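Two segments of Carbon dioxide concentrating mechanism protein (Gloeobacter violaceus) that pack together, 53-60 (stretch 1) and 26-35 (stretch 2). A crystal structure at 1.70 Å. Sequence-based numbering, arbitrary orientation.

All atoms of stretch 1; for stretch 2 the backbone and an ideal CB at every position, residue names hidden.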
# COMPACT_ATOMS: atom_id res chain seq x y z
N GLU A 53 16.75 -19.39 -1.67
CA GLU A 53 15.45 -20.01 -1.47
C GLU A 53 14.33 -19.06 -1.90
O GLU A 53 14.47 -17.85 -1.79
CB GLU A 53 15.27 -20.42 -0.01
CG GLU A 53 16.15 -21.59 0.40
CD GLU A 53 15.72 -22.21 1.72
OE1 GLU A 53 15.81 -21.54 2.76
OE2 GLU A 53 15.30 -23.38 1.71
N TRP A 54 13.25 -19.63 -2.43
CA TRP A 54 12.07 -18.84 -2.75
C TRP A 54 11.18 -18.77 -1.53
O TRP A 54 10.97 -19.78 -0.86
CB TRP A 54 11.29 -19.46 -3.91
CG TRP A 54 11.86 -19.17 -5.27
CD1 TRP A 54 13.15 -18.86 -5.58
CD2 TRP A 54 11.14 -19.17 -6.51
NE1 TRP A 54 13.28 -18.66 -6.93
CE2 TRP A 54 12.06 -18.85 -7.53
CE3 TRP A 54 9.81 -19.41 -6.86
CZ2 TRP A 54 11.69 -18.76 -8.87
CZ3 TRP A 54 9.44 -19.32 -8.19
CH2 TRP A 54 10.38 -19.00 -9.17
N VAL A 55 10.66 -17.59 -1.24
CA VAL A 55 9.74 -17.43 -0.12
C VAL A 55 8.48 -16.70 -0.54
O VAL A 55 8.47 -15.95 -1.53
CB VAL A 55 10.39 -16.65 1.04
CG1 VAL A 55 11.64 -17.36 1.52
CG2 VAL A 55 10.72 -15.22 0.61
N LEU A 56 7.41 -16.93 0.20
CA LEU A 56 6.24 -16.06 0.15
C LEU A 56 6.42 -15.01 1.23
O LEU A 56 6.85 -15.34 2.35
CB LEU A 56 4.96 -16.83 0.42
CG LEU A 56 4.37 -17.71 -0.68
CD1 LEU A 56 3.16 -18.44 -0.11
CD2 LEU A 56 4.00 -16.90 -1.91
N PHE A 57 6.11 -13.76 0.92
CA PHE A 57 6.16 -12.73 1.94
C PHE A 57 4.96 -11.80 1.84
O PHE A 57 4.38 -11.62 0.76
CB PHE A 57 7.48 -11.95 1.89
CG PHE A 57 7.63 -11.03 0.71
CD1 PHE A 57 8.08 -11.52 -0.51
CD2 PHE A 57 7.35 -9.67 0.83
CE1 PHE A 57 8.23 -10.68 -1.60
CE2 PHE A 57 7.50 -8.82 -0.26
CZ PHE A 57 7.94 -9.33 -1.48
N SER A 58 4.59 -11.24 2.98
CA SER A 58 3.47 -10.33 3.08
C SER A 58 3.96 -8.97 3.48
O SER A 58 5.03 -8.84 4.10
CB SER A 58 2.47 -10.83 4.13
OG SER A 58 1.88 -12.03 3.70
N ARG A 59 3.17 -7.95 3.15
CA ARG A 59 3.49 -6.57 3.47
C ARG A 59 2.38 -5.96 4.30
O ARG A 59 1.23 -6.40 4.25
CB ARG A 59 3.63 -5.75 2.19
CG ARG A 59 4.77 -6.15 1.28
CD ARG A 59 4.56 -5.53 -0.10
NE ARG A 59 5.81 -5.28 -0.80
CZ ARG A 59 6.18 -5.83 -1.96
NH1 ARG A 59 5.39 -6.69 -2.59
NH2 ARG A 59 7.35 -5.51 -2.49
N GLY A 60 2.74 -4.93 5.06
CA GLY A 60 1.78 -4.19 5.86
C GLY A 60 1.63 -4.76 7.26
O GLY A 60 2.52 -5.43 7.77
N UNK A 26 17.19 -9.64 2.86
CA UNK A 26 17.02 -8.94 1.60
C UNK A 26 16.41 -9.90 0.59
O UNK A 26 17.01 -10.92 0.25
CB UNK A 26 18.35 -8.38 1.09
N UNK A 27 15.22 -9.57 0.11
CA UNK A 27 14.50 -10.39 -0.84
C UNK A 27 14.44 -9.71 -2.20
O UNK A 27 14.12 -8.53 -2.29
CB UNK A 27 13.09 -10.69 -0.33
N UNK A 28 14.74 -10.47 -3.25
CA UNK A 28 14.53 -9.99 -4.61
C UNK A 28 13.20 -10.49 -5.14
O UNK A 28 12.91 -11.68 -5.07
CB UNK A 28 15.67 -10.44 -5.53
N UNK A 29 12.40 -9.59 -5.68
CA UNK A 29 11.10 -9.98 -6.22
C UNK A 29 11.26 -10.90 -7.41
O UNK A 29 12.19 -10.76 -8.23
CB UNK A 29 10.29 -8.75 -6.62
N UNK A 30 10.36 -11.87 -7.50
CA UNK A 30 10.29 -12.80 -8.61
C UNK A 30 9.03 -12.48 -9.40
O UNK A 30 7.98 -12.18 -8.81
CB UNK A 30 10.30 -14.25 -8.13
N UNK A 31 9.12 -12.53 -10.73
CA UNK A 31 7.99 -12.16 -11.57
C UNK A 31 7.13 -13.36 -11.94
O UNK A 31 7.36 -14.47 -11.46
CB UNK A 31 8.49 -11.47 -12.84
N UNK A 32 6.14 -13.13 -12.79
CA UNK A 32 5.14 -14.14 -13.12
C UNK A 32 5.72 -15.36 -13.83
O UNK A 32 5.09 -16.41 -13.88
CB UNK A 32 4.05 -13.52 -13.99
N UNK A 33 6.92 -15.20 -14.39
CA UNK A 33 7.56 -16.29 -15.13
C UNK A 33 8.68 -16.94 -14.33
O UNK A 33 9.44 -17.75 -14.86
CB UNK A 33 8.11 -15.77 -16.46
N UNK A 34 8.80 -16.58 -13.05
CA UNK A 34 9.82 -17.16 -12.20
C UNK A 34 11.16 -16.48 -12.36
O UNK A 34 12.19 -17.02 -11.95
CB UNK A 34 9.96 -18.65 -12.50
N UNK A 35 11.15 -15.30 -12.96
CA UNK A 35 12.36 -14.55 -13.23
C UNK A 35 12.58 -13.42 -12.24
O UNK A 35 11.63 -12.76 -11.81
CB UNK A 35 12.32 -13.99 -14.65

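The two strands cross at 90°, with axes 8.8 Å apart at closest approach, and no hydrogen bond joins the stretches. Backbone pairing therefore dictates nothing about the sequence of stretch 2; the evidence at each position is the direction of CA-to-CB and the side chain it would meet.

At position 26 the ideal CB has nothing of stretch 1 within 5.5 Å, so stretch 1 leaves the choice free. The deposited residue is Leu-26, which makes no contact across the interface.

Position 27 is better constrained. Its CA-to-CB bond points toward stretch 1, and the ideal CB lies 5.0 Å from Phe-57 CE1 and 5.2 Å from Val-55 CG2. These gaps leave room for a further carbon or two against an apolar surface, which suits leucine, isoleucine or methionine and offers a polar group no partner. The residue is Leu-27, with chi1 m and chi2 t. Leu-27 CD1 reaches 3.7 Å from Phe-57 CD1 and 3.9 Å from Val-55 CG2. Leu-27 CD1 also lies 4.1 Å from the centroid of the Phe-57 ring, 29° off the ring normal, a CH-pi contact over the face.

Position 28 points away, and stretch 1 sets no demand; a polar side chain is as plausible as any. It is Gln-28, whose amide is hydrogen-bonded outside this contact.

Position 29 points sideways, with nothing within 5.5 Å of its ideal CB. A side chain that extends beyond CB and turns toward the Phe-57 ring could reach its outer end, and leucine or methionine would serve. Leu-29 does so with both chi angles m. Both methyls lie near the ring end and the guanidinium, the closest pairs being Leu-29 CD1 to Phe-57 CZ at 3.7 Å, at the ring edge, and Leu-29 CD2 to Arg-59 NH2 at 4.2 Å, an oblique approach.

At position 30 the CA-to-CB bond again points toward stretch 1, and the ideal CB is 4.8 Å from Trp-54 CZ2. An aliphatic side chain, such as valine, isoleucine or leucine, could cover the indole. Ile-30 places CG2 3.8 Å from Trp-54 CH2 and 4.2 Å from the centroid of the six-membered ring, 26° off its normal, another CH-pi contact over the face.

Positions 31 to 34 form a type I beta turn. Position 31 is out of reach, but a short acceptor could bind backbone amides in and just after the turn: Asp-31 OD1 accepts from the backbone N of 33 at 2.7 Å and of 35 at 2.9 Å. Positions 32 and 33 meet nothing of stretch 1 and tolerate many residues; they are Glu-32 and Ala-33.

Position 34 has phi/psi of 82/17, where a CB would be jammed against the preceding carbonyl O; an ideal CB would also lie only 3.4 Å from Trp-54 CH2. Both observations favour glycine. Gly-34 lets the indole edge approach the backbone, with Trp-54 CZ2 3.6 Å from Gly-34 O.

Position 35 points away and could be polar; Gln-35 returns its backbone O to Asp-31 N, 2.7 Å apart.

Stretch 2, residues 26-35: LLQLIDEAGQ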
# COMPACT_ATOMS: atom_id res chain seq x y z
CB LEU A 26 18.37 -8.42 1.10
CG LEU A 26 18.38 -7.82 -0.30
CD1 LEU A 26 17.61 -6.52 -0.31
CD2 LEU A 26 19.80 -7.63 -0.78
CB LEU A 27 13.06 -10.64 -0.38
CG LEU A 27 12.82 -11.23 1.02
CD1 LEU A 27 11.33 -11.43 1.23
CD2 LEU A 27 13.56 -12.55 1.19
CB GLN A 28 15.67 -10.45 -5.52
CG GLN A 28 15.48 -10.04 -6.96
CD GLN A 28 16.67 -10.40 -7.84
OE1 GLN A 28 17.41 -11.33 -7.54
NE2 GLN A 28 16.85 -9.65 -8.91
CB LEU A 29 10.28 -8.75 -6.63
CG LEU A 29 9.47 -8.05 -5.53
CD1 LEU A 29 8.25 -8.88 -5.16
CD2 LEU A 29 10.32 -7.77 -4.31
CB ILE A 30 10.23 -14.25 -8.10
CG1 ILE A 30 11.55 -14.63 -7.43
CG2 ILE A 30 9.90 -15.21 -9.24
CD1 ILE A 30 12.75 -14.59 -8.34
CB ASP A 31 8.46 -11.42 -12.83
CG ASP A 31 9.10 -12.34 -13.86
OD1 ASP A 31 8.94 -13.57 -13.76
OD2 ASP A 31 9.74 -11.81 -14.79
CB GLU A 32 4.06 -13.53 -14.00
CG GLU A 32 4.58 -13.07 -15.36
CD GLU A 32 3.50 -13.02 -16.43
OE1 GLU A 32 3.78 -12.47 -17.51
OE2 GLU A 32 2.39 -13.53 -16.18
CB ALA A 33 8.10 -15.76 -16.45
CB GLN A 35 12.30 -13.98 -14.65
CG GLN A 35 12.46 -15.03 -15.73
CD GLN A 35 13.90 -15.46 -15.91
OE1 GLN A 35 14.77 -14.65 -16.26
NE2 GLN A 35 14.18 -16.73 -15.66
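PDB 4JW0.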